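Local coordinates for protein invasin ipaB (Shigella flexneri, PDB 3U0C) that inserts into the host cell membrane with IpaC to form the type III secretion pore through which bacterial effectors enter the cytosol, at residues Q88-N91 with L92-S95. Residues are numbered along the deposited sequence; the frame is centred on the assembly and turned at random.
Sequences QQKN and LEFS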
loop_
_atom_site.group_PDB
_atom_site.type_symbol
_atom_site.label_atom_id
_atom_site.label_comp_id
_atom_site.label_asym_id
_atom_site.label_seq_id
_atom_site.Cartn_x
_atom_site.Cartn_y
_atom_site.Cartn_z
ATOM N N GLN A 88 23.349 3.404 16.689
ATOM C CA GLN A 88 23.194 4.612 15.901
ATOM C C GLN A 88 22.958 4.279 14.432
ATOM O O GLN A 88 22.161 4.947 13.777
ATOM C CB GLN A 88 24.392 5.550 16.078
ATOM C CG GLN A 88 24.557 6.096 17.517
ATOM C CD GLN A 88 25.613 7.186 17.623
ATOM O OE1 GLN A 88 26.465 7.334 16.730
ATOM N NE2 GLN A 88 25.563 7.968 18.716
ATOM N N GLN A 89 23.640 3.250 13.928
ATOM C CA GLN A 89 23.387 2.738 12.579
ATOM C C GLN A 89 21.920 2.288 12.397
ATOM O O GLN A 89 21.250 2.675 11.429
ATOM C CB GLN A 89 24.310 1.554 12.262
ATOM C CG GLN A 89 24.355 1.138 10.784
ATOM C CD GLN A 89 23.116 0.363 10.296
ATOM O OE1 GLN A 89 22.737 -0.664 10.863
ATOM N NE2 GLN A 89 22.501 0.850 9.224
ATOM N N LYS A 90 21.454 1.443 13.316
ATOM C CA LYS A 90 20.095 0.927 13.277
ATOM C C LYS A 90 19.111 2.071 13.351
ATOM O O LYS A 90 18.242 2.184 12.502
ATOM C CB LYS A 90 19.814 -0.069 14.401
ATOM C CG LYS A 90 20.457 -1.434 14.194
ATOM C CD LYS A 90 20.090 -2.046 12.833
ATOM C CE LYS A 90 18.624 -2.429 12.757
ATOM N NZ LYS A 90 18.308 -3.103 11.460
ATOM N N ASN A 91 19.252 2.915 14.362
ATOM C CA ASN A 91 18.378 4.063 14.507
ATOM C C ASN A 91 18.171 4.843 13.207
ATOM O O ASN A 91 17.043 5.157 12.851
ATOM C CB ASN A 91 18.872 4.996 15.613
ATOM C CG ASN A 91 18.407 4.565 16.996
ATOM O OD1 ASN A 91 17.262 4.164 17.185
ATOM N ND2 ASN A 91 19.291 4.668 17.970
ATOM N N LEU A 92 19.260 5.164 12.508
ATOM C CA LEU A 92 19.171 5.937 11.267
ATOM C C LEU A 92 18.450 5.169 10.162
ATOM O O LEU A 92 17.660 5.726 9.412
ATOM C CB LEU A 92 20.560 6.309 10.760
ATOM C CG LEU A 92 21.316 7.427 11.466
ATOM C CD1 LEU A 92 22.750 7.497 10.934
ATOM C CD2 LEU A 92 20.580 8.742 11.298
ATOM N N GLU A 93 18.776 3.891 10.071
ATOM C CA GLU A 93 18.271 2.993 9.058
ATOM C C GLU A 93 16.766 2.825 9.237
ATOM O O GLU A 93 15.997 2.941 8.283
ATOM C CB GLU A 93 18.985 1.653 9.224
ATOM C CG GLU A 93 18.582 0.538 8.302
ATOM C CD GLU A 93 19.079 -0.795 8.803
ATOM O OE1 GLU A 93 20.313 -1.038 8.749
ATOM O OE2 GLU A 93 18.245 -1.587 9.296
ATOM N N PHE A 94 16.366 2.558 10.477
ATOM C CA PHE A 94 14.963 2.393 10.851
ATOM C C PHE A 94 14.156 3.652 10.571
ATOM O O PHE A 94 13.033 3.587 10.057
ATOM C CB PHE A 94 14.865 2.076 12.337
ATOM C CG PHE A 94 13.486 1.680 12.798
ATOM C CD1 PHE A 94 13.044 0.377 12.660
ATOM C CD2 PHE A 94 12.652 2.598 13.414
ATOM C CE1 PHE A 94 11.801 0.008 13.105
ATOM C CE2 PHE A 94 11.408 2.227 13.861
ATOM C CZ PHE A 94 10.988 0.935 13.708
ATOM N N SER A 95 14.726 4.794 10.928
ATOM C CA SER A 95 14.064 6.060 10.698
ATOM C C SER A 95 13.769 6.271 9.212
ATOM O O SER A 95 12.662 6.674 8.849
ATOM C CB SER A 95 14.902 7.213 11.228
ATOM O OG SER A 95 14.228 8.445 11.049
#
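The Glu93 carboxylate reaches back about one helical turn to Gln89 and Lys90. Glu93 CB lies 3.3 Å from Gln89 O, the carbonyl that accepts the Glu93 backbone N-H, with Lys90 O as its second neighbour. Glu93 CG stands anti to the backbone N (chi1 178°), 4.0 Å from Gln89 NE2, and the chain stays extended beyond it. Glu93 CD has Lys90 NZ at 3.6 Å and Gln89 NE2 at 3.8 Å. Glu93 OE1 accepts Gln89 NE2 at 2.9 Å on its anti side; it lies in the amide plane of Gln89, while the donor stands 31° out of the carboxylate plane. Glu93 OE2 takes the salt bridge from Lys90 NZ at 2.6 Å, from the syn side but tilted 29° out of the plane. Lys90 gets there by bending at chi2 and chi3, which lays it alongside Glu93, pointing the same way. With each oxygen gripped by a different residue, rotation of the carboxylate is probably restrained. Beneath, i-to-i+4 backbone bonds include a nearly straight one, Phe94 N to Lys90 O, at 2.8 Å. All of this lies on the surface of coiled-coil helix 71-141, where helix 150-197 ends alongside: Phe199, just beyond, meets the Phe94 ring edge-to-face and touches Lys90 and Asn91.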